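PDB 6A2A: sesquisabinene B synthase 2 from Santalum album, which probably cyclises farnesyl diphosphate to the sesquiterpene sesquisabinene B with the help of magnesium or manganese ions, as a plant terpene synthase of the Tpsb subfamily. Local coordinates for residues R145-D150 / L180-T185; E223-I228 / H559-N564; D333-W338 / L355-T360. All coordinates share one frame; numbering follows the deposited sequence.

Contact 1 of 3, residues R145-D150 / L180-T185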
loop_
_atom_site.group_PDB
_atom_site.type_symbol
_atom_site.label_atom_id
_atom_site.label_comp_id
_atom_site.label_asym_id
_atom_site.label_seq_id
_atom_site.Cartn_x
_atom_site.Cartn_y
_atom_site.Cartn_z
ATOM N N ARG A 145 26.568 -38.275 -36.237
ATOM C CA ARG A 145 26.751 -38.247 -37.677
ATOM C C ARG A 145 27.368 -36.985 -38.208
ATOM O O ARG A 145 27.777 -36.942 -39.330
ATOM C CB ARG A 145 25.478 -38.565 -38.410
ATOM C CG ARG A 145 24.623 -37.390 -38.679
ATOM C CD ARG A 145 23.340 -37.779 -39.348
ATOM N NE ARG A 145 22.737 -38.938 -38.744
ATOM C CZ ARG A 145 22.283 -39.999 -39.400
ATOM N NH1 ARG A 145 22.327 -40.068 -40.712
ATOM N NH2 ARG A 145 21.764 -40.986 -38.719
ATOM N N PHE A 146 27.460 -35.971 -37.370
ATOM C CA PHE A 146 28.089 -34.733 -37.749
ATOM C C PHE A 146 29.542 -34.725 -37.321
ATOM O O PHE A 146 30.204 -33.749 -37.436
ATOM C CB PHE A 146 27.306 -33.534 -37.216
ATOM C CG PHE A 146 25.917 -33.445 -37.739
ATOM C CD1 PHE A 146 25.667 -32.930 -38.974
ATOM C CD2 PHE A 146 24.861 -33.908 -37.018
ATOM C CE1 PHE A 146 24.398 -32.849 -39.448
ATOM C CE2 PHE A 146 23.595 -33.844 -37.500
ATOM C CZ PHE A 146 23.359 -33.311 -38.718
ATOM N N LYS A 147 30.030 -35.834 -36.787
ATOM C CA LYS A 147 31.402 -35.913 -36.433
ATOM C C LYS A 147 32.095 -37.007 -37.221
ATOM O O LYS A 147 31.473 -37.847 -37.763
ATOM C CB LYS A 147 31.606 -36.231 -34.960
ATOM C CG LYS A 147 30.644 -35.600 -33.989
ATOM C CD LYS A 147 30.542 -36.362 -32.682
ATOM C CE LYS A 147 31.858 -36.396 -31.970
ATOM N NZ LYS A 147 31.937 -37.458 -30.964
ATOM N N ASP A 148 33.396 -36.917 -37.243
ATOM C CA ASP A 148 34.285 -37.919 -37.772
ATOM C C ASP A 148 35.220 -38.345 -36.638
ATOM O O ASP A 148 35.044 -37.973 -35.507
ATOM C CB ASP A 148 35.072 -37.416 -38.971
ATOM C CG ASP A 148 35.942 -36.241 -38.668
ATOM O OD1 ASP A 148 36.637 -36.177 -37.664
ATOM O OD2 ASP A 148 35.972 -35.381 -39.522
ATOM N N THR A 149 36.216 -39.141 -36.951
ATOM C CA THR A 149 37.122 -39.612 -35.946
ATOM C C THR A 149 37.791 -38.545 -35.081
ATOM O O THR A 149 38.044 -38.781 -33.927
ATOM C CB THR A 149 38.124 -40.603 -36.554
ATOM O OG1 THR A 149 37.396 -41.616 -37.230
ATOM C CG2 THR A 149 38.950 -41.210 -35.515
ATOM N N ASP A 150 38.078 -37.377 -35.621
ATOM C CA ASP A 150 38.662 -36.329 -34.833
ATOM C C ASP A 150 37.698 -35.329 -34.151
ATOM O O ASP A 150 38.141 -34.463 -33.462
ATOM C CB ASP A 150 39.653 -35.571 -35.675
ATOM C CG ASP A 150 40.826 -36.416 -36.070
ATOM O OD1 ASP A 150 41.019 -37.478 -35.483
ATOM O OD2 ASP A 150 41.562 -35.991 -36.953
ATOM N N LEU A 180 27.571 -33.246 -26.424
ATOM C CA LEU A 180 27.031 -31.887 -26.347
ATOM C C LEU A 180 28.092 -30.915 -25.832
ATOM O O LEU A 180 28.076 -29.752 -26.267
ATOM C CB LEU A 180 25.764 -31.881 -25.510
ATOM C CG LEU A 180 24.742 -32.936 -25.919
ATOM C CD1 LEU A 180 23.530 -32.957 -25.024
ATOM C CD2 LEU A 180 24.308 -32.674 -27.352
ATOM N N ASP A 181 29.002 -31.350 -24.956
ATOM C CA ASP A 181 30.122 -30.511 -24.567
ATOM C C ASP A 181 31.046 -30.221 -25.757
ATOM O O ASP A 181 31.573 -29.125 -25.920
ATOM C CB ASP A 181 31.008 -31.194 -23.552
ATOM C CG ASP A 181 30.311 -31.377 -22.213
ATOM O OD1 ASP A 181 29.743 -30.385 -21.735
ATOM O OD2 ASP A 181 30.319 -32.514 -21.671
ATOM N N GLU A 182 31.267 -31.257 -26.565
ATOM C CA GLU A 182 32.098 -31.098 -27.779
ATOM C C GLU A 182 31.395 -30.105 -28.743
ATOM O O GLU A 182 32.092 -29.285 -29.412
ATOM C CB GLU A 182 32.257 -32.435 -28.504
ATOM C CG GLU A 182 33.309 -33.373 -27.914
ATOM C CD GLU A 182 33.174 -34.868 -28.257
ATOM O OE1 GLU A 182 32.298 -35.254 -29.067
ATOM O OE2 GLU A 182 33.925 -35.664 -27.657
ATOM N N ALA A 183 30.079 -30.232 -28.881
ATOM C CA ALA A 183 29.271 -29.373 -29.763
ATOM C C ALA A 183 29.405 -27.921 -29.321
ATOM O O ALA A 183 29.608 -26.993 -30.122
ATOM C CB ALA A 183 27.841 -29.792 -29.730
ATOM N N ARG A 184 29.306 -27.706 -28.016
ATOM C CA ARG A 184 29.465 -26.337 -27.492
ATOM C C ARG A 184 30.848 -25.768 -27.805
ATOM O O ARG A 184 30.958 -24.616 -28.299
ATOM C CB ARG A 184 29.208 -26.283 -25.979
ATOM C CG ARG A 184 29.453 -24.902 -25.386
ATOM C CD ARG A 184 29.403 -24.843 -23.854
ATOM N NE ARG A 184 30.527 -25.590 -23.312
ATOM C CZ ARG A 184 31.752 -25.112 -23.182
ATOM N NH1 ARG A 184 32.027 -23.869 -23.541
ATOM N NH2 ARG A 184 32.717 -25.874 -22.687
ATOM N N THR A 185 31.925 -26.509 -27.551
ATOM C CA THR A 185 33.257 -26.034 -27.767
ATOM C C THR A 185 33.462 -25.760 -29.276
ATOM O O THR A 185 34.000 -24.730 -29.625
ATOM C CB THR A 185 34.301 -27.051 -27.257
ATOM O OG1 THR A 185 34.111 -27.177 -25.841
ATOM C CG2 THR A 185 35.730 -26.612 -27.493
#
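A single salt bridge, Lys147 NZ to Glu182 OE1 at 2.9 Å, joins 145-150 to the helical turn 180-185. The ammonium donates to the syn side of OE1 and stands 21° out of the carboxylate plane. Glu182 OE2 lies farther from Lys147 NZ, so the carboxylate is held through one oxygen instead of being gripped by both. Carbon-to-oxygen packing is slight: Lys147 CE comes to 3.2 Å from Glu182 OE1, and the two side chains cross at about a right angle. The lysine chain bends at chi3 (62°), while the glutamate runs extended beyond CG, out from its helix to meet it. With both residues partly exposed and little surface buried between the segments, the link is chiefly electrostatic.

A bond inside 145-150 shapes the turn after the lysine. Asp148 OD1 accepts from Asp150 N at 2.8 Å, nearly in line with its own CG-OD1 bond, and this Asx turn helps bend the chain from strand 147-148 into antiparallel strand 151-152.

Phe152 on that second strand touches Lys147, Glu182 and Ala183, giving the surface ion pair an aromatic neighbour. Asp181 pairs with Lys505, tying helix 178-192 to helix 489-510. Phe146 packs on Phe152 and on helix 121-133, so these two phenylalanines seat the small hairpin between helices 121-133 and 178-192 of the N-terminal domain.

Contact 2 of 3, residues E223-I228 / H559-N564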
loop_
_atom_site.group_PDB
_atom_site.type_symbol
_atom_site.label_atom_id
_atom_site.label_comp_id
_atom_site.label_asym_id
_atom_site.label_seq_id
_atom_site.Cartn_x
_atom_site.Cartn_y
_atom_site.Cartn_z
ATOM N N GLU A 223 14.399 -10.860 -23.434
ATOM C CA GLU A 223 14.655 -11.450 -24.761
ATOM C C GLU A 223 13.507 -11.095 -25.714
ATOM O O GLU A 223 13.771 -10.875 -26.927
ATOM C CB GLU A 223 14.826 -12.975 -24.674
ATOM C CG GLU A 223 15.202 -13.618 -26.010
ATOM C CD GLU A 223 16.505 -13.159 -26.639
ATOM O OE1 GLU A 223 17.327 -12.402 -26.022
ATOM O OE2 GLU A 223 16.666 -13.481 -27.892
ATOM N N ALA A 224 12.301 -11.069 -25.222
ATOM C CA ALA A 224 11.136 -10.792 -26.079
ATOM C C ALA A 224 11.286 -9.402 -26.718
ATOM O O ALA A 224 11.025 -9.231 -27.934
ATOM C CB ALA A 224 9.855 -10.907 -25.327
ATOM N N ARG A 225 11.679 -8.431 -25.924
ATOM C CA ARG A 225 11.786 -7.084 -26.479
ATOM C C ARG A 225 12.910 -6.980 -27.513
ATOM O O ARG A 225 12.754 -6.242 -28.512
ATOM C CB ARG A 225 12.069 -6.045 -25.394
ATOM C CG ARG A 225 12.047 -4.615 -25.916
ATOM C CD ARG A 225 10.686 -4.212 -26.428
ATOM N NE ARG A 225 10.782 -2.914 -27.147
ATOM C CZ ARG A 225 11.104 -2.760 -28.434
ATOM N NH1 ARG A 225 11.468 -3.802 -29.159
ATOM N NH2 ARG A 225 11.012 -1.557 -29.009
ATOM N N TRP A 226 14.042 -7.623 -27.272
ATOM C CA TRP A 226 15.140 -7.638 -28.225
ATOM C C TRP A 226 14.684 -8.358 -29.506
ATOM O O TRP A 226 14.942 -7.885 -30.637
ATOM C CB TRP A 226 16.355 -8.345 -27.644
ATOM C CG TRP A 226 17.539 -8.366 -28.548
ATOM C CD1 TRP A 226 18.464 -7.369 -28.702
ATOM C CD2 TRP A 226 17.890 -9.395 -29.490
ATOM N NE1 TRP A 226 19.407 -7.746 -29.620
ATOM C CE2 TRP A 226 19.079 -8.986 -30.112
ATOM C CE3 TRP A 226 17.349 -10.639 -29.828
ATOM C CZ2 TRP A 226 19.714 -9.770 -31.077
ATOM C CZ3 TRP A 226 17.985 -11.418 -30.780
ATOM C CH2 TRP A 226 19.148 -10.988 -31.381
ATOM N N PHE A 227 14.067 -9.526 -29.330
ATOM C CA PHE A 227 13.736 -10.367 -30.492
ATOM C C PHE A 227 12.587 -9.752 -31.314
ATOM O O PHE A 227 12.507 -10.063 -32.523
ATOM C CB PHE A 227 13.426 -11.788 -30.042
ATOM C CG PHE A 227 13.231 -12.714 -31.198
ATOM C CD1 PHE A 227 14.289 -13.031 -32.021
ATOM C CD2 PHE A 227 11.964 -13.139 -31.538
ATOM C CE1 PHE A 227 14.068 -13.808 -33.157
ATOM C CE2 PHE A 227 11.760 -13.969 -32.620
ATOM C CZ PHE A 227 12.818 -14.287 -33.434
ATOM N N ILE A 228 11.707 -8.972 -30.733
ATOM C CA ILE A 228 10.665 -8.298 -31.535
ATOM C C ILE A 228 11.344 -7.463 -32.644
ATOM O O ILE A 228 10.932 -7.514 -33.799
ATOM C CB ILE A 228 9.727 -7.467 -30.654
ATOM C CG1 ILE A 228 8.700 -8.359 -29.961
ATOM C CG2 ILE A 228 9.046 -6.369 -31.454
ATOM C CD1 ILE A 228 8.006 -7.669 -28.827
ATOM N N HIS A 559 8.959 2.587 -22.173
ATOM C CA HIS A 559 8.518 3.012 -23.543
ATOM C C HIS A 559 7.692 1.919 -24.198
ATOM O O HIS A 559 8.229 0.836 -24.441
ATOM C CB HIS A 559 9.711 3.310 -24.453
ATOM C CG HIS A 559 10.472 4.538 -24.097
ATOM N ND1 HIS A 559 11.843 4.593 -24.176
ATOM C CD2 HIS A 559 10.076 5.739 -23.624
ATOM C CE1 HIS A 559 12.263 5.778 -23.769
ATOM N NE2 HIS A 559 11.204 6.495 -23.415
ATOM N N PRO A 560 6.442 2.217 -24.559
ATOM C CA PRO A 560 5.693 1.225 -25.347
ATOM C C PRO A 560 6.358 1.049 -26.719
ATOM O O PRO A 560 7.152 1.910 -27.158
ATOM C CB PRO A 560 4.253 1.763 -25.470
ATOM C CG PRO A 560 4.154 2.809 -24.383
ATOM C CD PRO A 560 5.559 3.344 -24.195
ATOM N N ILE A 561 6.052 -0.065 -27.361
ATOM C CA ILE A 561 6.453 -0.319 -28.753
ATOM C C ILE A 561 5.508 0.479 -29.657
ATOM O O ILE A 561 4.279 0.373 -29.479
ATOM C CB ILE A 561 6.379 -1.818 -29.063
ATOM C CG1 ILE A 561 7.310 -2.608 -28.139
ATOM C CG2 ILE A 561 6.672 -2.065 -30.543
ATOM C CD1 ILE A 561 7.327 -4.090 -28.397
ATOM N N PRO A 562 6.055 1.271 -30.588
ATOM C CA PRO A 562 5.182 1.973 -31.527
ATOM C C PRO A 562 4.374 0.964 -32.348
ATOM O O PRO A 562 4.949 0.042 -32.909
ATOM C CB PRO A 562 6.127 2.748 -32.455
ATOM C CG PRO A 562 7.349 2.974 -31.622
ATOM C CD PRO A 562 7.418 1.798 -30.659
ATOM N N LEU A 563 3.060 1.103 -32.334
ATOM C CA LEU A 563 2.216 0.287 -33.193
ATOM C C LEU A 563 1.898 1.100 -34.460
ATOM O O LEU A 563 1.775 2.328 -34.423
ATOM C CB LEU A 563 0.944 -0.094 -32.436
ATOM C CG LEU A 563 1.166 -0.660 -31.033
ATOM C CD1 LEU A 563 -0.148 -0.886 -30.315
ATOM C CD2 LEU A 563 1.982 -1.939 -31.096
ATOM N N ASN A 564 1.818 0.416 -35.584
ATOM C CA ASN A 564 1.257 1.013 -36.788
ATOM C C ASN A 564 -0.058 0.276 -37.066
ATOM O O ASN A 564 -0.123 -0.597 -37.935
ATOM C CB ASN A 564 2.274 0.997 -37.936
ATOM C CG ASN A 564 1.658 0.736 -39.297
ATOM O OD1 ASN A 564 0.870 1.540 -39.795
ATOM N ND2 ASN A 564 2.014 -0.388 -39.900
HETATM O O HOH W 1 10.200 -0.293 -25.815
HETATM O O HOH W 2 9.615 1.062 -28.374
#
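Ile561 CG1 lies over one face of the Arg225 guanidinium, 3.5 Å above the plane and displaced from the centre of the group, with NE the nearest atom at 3.6 Å from CG1. At the edge, in plane, a water accepts from Arg225 NE at 3.0 Å and donates a hydrogen bond to His559 O. A second water accepts from Arg225 NH2 and donates to Pro560 O, 2.9 Å from it. The guanidinium is thus tied to two successive carbonyls of the C-terminal tail through solvent, while its NH1 forms a salt bridge with Asp229, one turn farther along the helix. A bend at chi2 (64°) turns the arginine chain past Ile561, the two side chains running in opposite directions.

Beyond the guanidinium, Ile561 CD1 meets Ile228 CD1 tip to tip at 3.7 Å. The isoleucine therefore fills the angle between a charged group and an apolar one, both carried on helix 220-232.

Arg225 also touches Phe249 of helix 239-270 and Ser555 and Val556 of helix 546-558. Asn250 OD1 accepts from Ile561 N, and Gln253 NE2 donates to His559 O; the tail leaving helix 546-558 thus meets helix 220-232 through Ile561 and helix 239-270 through Asn250 and Gln253.

Contact 3 of 3, residues D333-W338 / L355-T360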
loop_
_atom_site.group_PDB
_atom_site.type_symbol
_atom_site.label_atom_id
_atom_site.label_comp_id
_atom_site.label_asym_id
_atom_site.label_seq_id
_atom_site.Cartn_x
_atom_site.Cartn_y
_atom_site.Cartn_z
ATOM N N ASP A 333 20.071 -10.490 15.985
ATOM C CA ASP A 333 19.344 -11.080 17.157
ATOM C C ASP A 333 17.845 -10.756 17.163
ATOM O O ASP A 333 16.971 -11.626 17.465
ATOM C CB ASP A 333 20.014 -10.553 18.439
ATOM C CG ASP A 333 19.289 -10.991 19.708
ATOM O OD1 ASP A 333 19.126 -12.185 19.920
ATOM O OD2 ASP A 333 18.884 -10.092 20.484
ATOM N N ILE A 334 17.499 -9.528 16.829
ATOM C CA ILE A 334 16.080 -9.131 16.744
ATOM C C ILE A 334 15.405 -9.994 15.680
ATOM O O ILE A 334 14.298 -10.499 15.886
ATOM C CB ILE A 334 15.977 -7.634 16.428
ATOM C CG1 ILE A 334 16.272 -6.818 17.697
ATOM C CG2 ILE A 334 14.638 -7.267 15.804
ATOM C CD1 ILE A 334 16.464 -5.357 17.447
ATOM N N THR A 335 16.117 -10.187 14.574
ATOM C CA THR A 335 15.514 -10.920 13.445
ATOM C C THR A 335 15.321 -12.382 13.865
ATOM O O THR A 335 14.247 -12.958 13.701
ATOM C CB THR A 335 16.388 -10.788 12.198
ATOM O OG1 THR A 335 16.494 -9.404 11.896
ATOM C CG2 THR A 335 15.845 -11.567 11.021
ATOM N N ASN A 336 16.359 -12.969 14.503
ATOM C CA ASN A 336 16.334 -14.358 14.959
ATOM C C ASN A 336 15.145 -14.589 15.870
ATOM O O ASN A 336 14.483 -15.609 15.781
ATOM C CB ASN A 336 17.592 -14.760 15.730
ATOM C CG ASN A 336 18.821 -14.944 14.871
ATOM O OD1 ASN A 336 18.730 -15.073 13.647
ATOM N ND2 ASN A 336 19.986 -14.903 15.505
ATOM N N ARG A 337 14.915 -13.659 16.777
ATOM C CA ARG A 337 13.889 -13.828 17.778
ATOM C C ARG A 337 12.548 -13.226 17.348
ATOM O O ARG A 337 11.554 -13.424 18.054
ATOM C CB ARG A 337 14.360 -13.204 19.104
ATOM C CG ARG A 337 15.546 -13.937 19.717
ATOM C CD ARG A 337 15.879 -13.368 21.084
ATOM N NE ARG A 337 16.387 -12.020 20.979
ATOM C CZ ARG A 337 15.699 -10.910 21.253
ATOM N NH1 ARG A 337 14.474 -11.006 21.734
ATOM N NH2 ARG A 337 16.250 -9.713 21.060
ATOM N N TRP A 338 12.490 -12.549 16.216
ATOM C CA TRP A 338 11.238 -11.887 15.744
ATOM C C TRP A 338 10.610 -11.018 16.842
ATOM O O TRP A 338 9.402 -11.044 17.086
ATOM C CB TRP A 338 10.273 -12.920 15.146
ATOM C CG TRP A 338 9.521 -12.400 13.968
ATOM C CD1 TRP A 338 8.171 -12.218 13.864
ATOM C CD2 TRP A 338 10.102 -11.914 12.744
ATOM N NE1 TRP A 338 7.873 -11.688 12.629
ATOM C CE2 TRP A 338 9.032 -11.506 11.920
ATOM C CE3 TRP A 338 11.399 -11.855 12.238
ATOM C CZ2 TRP A 338 9.237 -11.006 10.636
ATOM C CZ3 TRP A 338 11.607 -11.357 10.970
ATOM C CH2 TRP A 338 10.534 -10.943 10.186
ATOM N N LEU A 355 12.900 -2.501 10.651
ATOM C CA LEU A 355 11.482 -2.562 10.915
ATOM C C LEU A 355 10.709 -2.713 9.600
ATOM O O LEU A 355 9.596 -3.298 9.589
ATOM C CB LEU A 355 11.031 -1.295 11.645
ATOM C CG LEU A 355 11.480 -1.206 13.107
ATOM C CD1 LEU A 355 11.128 0.153 13.707
ATOM C CD2 LEU A 355 10.898 -2.341 13.927
ATOM N N THR A 356 11.265 -2.239 8.490
ATOM C CA THR A 356 10.616 -2.500 7.200
ATOM C C THR A 356 10.705 -3.983 6.831
ATOM O O THR A 356 9.753 -4.562 6.334
ATOM C CB THR A 356 11.146 -1.569 6.125
ATOM O OG1 THR A 356 10.888 -0.202 6.484
ATOM C CG2 THR A 356 10.536 -1.899 4.778
ATOM N N MET A 357 11.856 -4.614 7.049
ATOM C CA MET A 357 11.988 -6.038 6.879
ATOM C C MET A 357 10.938 -6.790 7.695
ATOM O O MET A 357 10.272 -7.682 7.194
ATOM C CB MET A 357 13.392 -6.517 7.280
ATOM C CG MET A 357 13.510 -8.052 7.364
ATOM S SD MET A 357 14.901 -8.508 8.418
ATOM C CE MET A 357 14.232 -8.109 10.040
ATOM N N PHE A 358 10.782 -6.398 8.970
ATOM C CA PHE A 358 9.858 -7.030 9.881
ATOM C C PHE A 358 8.398 -6.861 9.375
ATOM O O PHE A 358 7.685 -7.834 9.261
ATOM C CB PHE A 358 10.075 -6.399 11.266
ATOM C CG PHE A 358 9.209 -6.939 12.367
ATOM C CD1 PHE A 358 9.492 -8.162 12.916
ATOM C CD2 PHE A 358 8.095 -6.242 12.810
ATOM C CE1 PHE A 358 8.721 -8.675 13.942
ATOM C CE2 PHE A 358 7.334 -6.759 13.841
ATOM C CZ PHE A 358 7.662 -7.955 14.401
ATOM N N ASN A 359 8.008 -5.639 9.056
ATOM C CA ASN A 359 6.647 -5.282 8.664
ATOM C C ASN A 359 6.287 -5.945 7.322
ATOM O O ASN A 359 5.192 -6.509 7.170
ATOM C CB ASN A 359 6.399 -3.776 8.594
ATOM C CG ASN A 359 6.420 -3.094 9.953
ATOM O OD1 ASN A 359 6.434 -3.761 10.966
ATOM N ND2 ASN A 359 6.510 -1.781 9.952
ATOM N N THR A 360 7.212 -5.933 6.360
ATOM C CA THR A 360 6.965 -6.524 5.083
ATOM C C THR A 360 6.873 -8.059 5.183
ATOM O O THR A 360 5.995 -8.706 4.513
ATOM C CB THR A 360 8.031 -6.054 4.093
ATOM O OG1 THR A 360 7.872 -4.649 3.865
ATOM C CG2 THR A 360 7.939 -6.797 2.780
#
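Trp338 closes helix 325-337 with a positive phi of 50° in a Schellman motif and packs on helix 348-372, the nearest CA atoms of the two segments being those of Thr335 and Phe358, 7.7 Å apart.

Phe358 CD1 lies over the centre of the Trp338 ring system, 3.5 Å above its plane. The phenyl leans at 44° to the five-membered ring, an oblique pairing whose closest atoms are Trp338 NE1 and Phe358 CE1 at 3.4 Å. The indole N-H is used elsewhere, donating to Asn362 OD1 of the same chain, which helps to fix the rotation of the ring. Replacing Trp338 by an alanine would probably leave Phe358 without its aromatic cover and Asn362 OD1 without this donor.

The bend of Met357 at chi3 (73°) sets CE against Thr335 OG1 at 3.2 Å, a close methyl-to-oxygen contact. That hydroxyl is hydrogen-bonded to Phe331 O. Met357 CE also reaches Trp338 CZ3, more loosely, at 4.3 Å. Just before the tryptophan, Arg337 grips Asp333, one turn back in the helix, side-on through NE and NH2.

Helix 377-400 flanks Trp338 with Ile377 and Ala381. Met357 rests on Ile315 of helix 299-321, its side chain about 11 Å from that of Asp316, a magnesium-binding residue whose ion is absent from this chain. Phe358 also packs on Asn362 of the second subunit, which places helix 348-372 at the contact with that subunit.

In the fold
From the N terminus, contact 1 comes first: a short excursion through helix 160-170 closes when helix 178-192 returns to the hairpin, all within the N-terminal domain. Contact 2 then opens on helix 220-232 and closes only at the C-terminal tail, so its loop spans most of the remaining chain and brings the last residues back against helix 220-232. Contact 3 is nested within that loop, joining consecutive helices 325-337 and 348-372 of the metal-binding domain. None of the three touch: nearest atoms of contacts 1 and 2 are about 17 Å apart, and contacts 1 and 3 lie on opposite sides of the chain's centre.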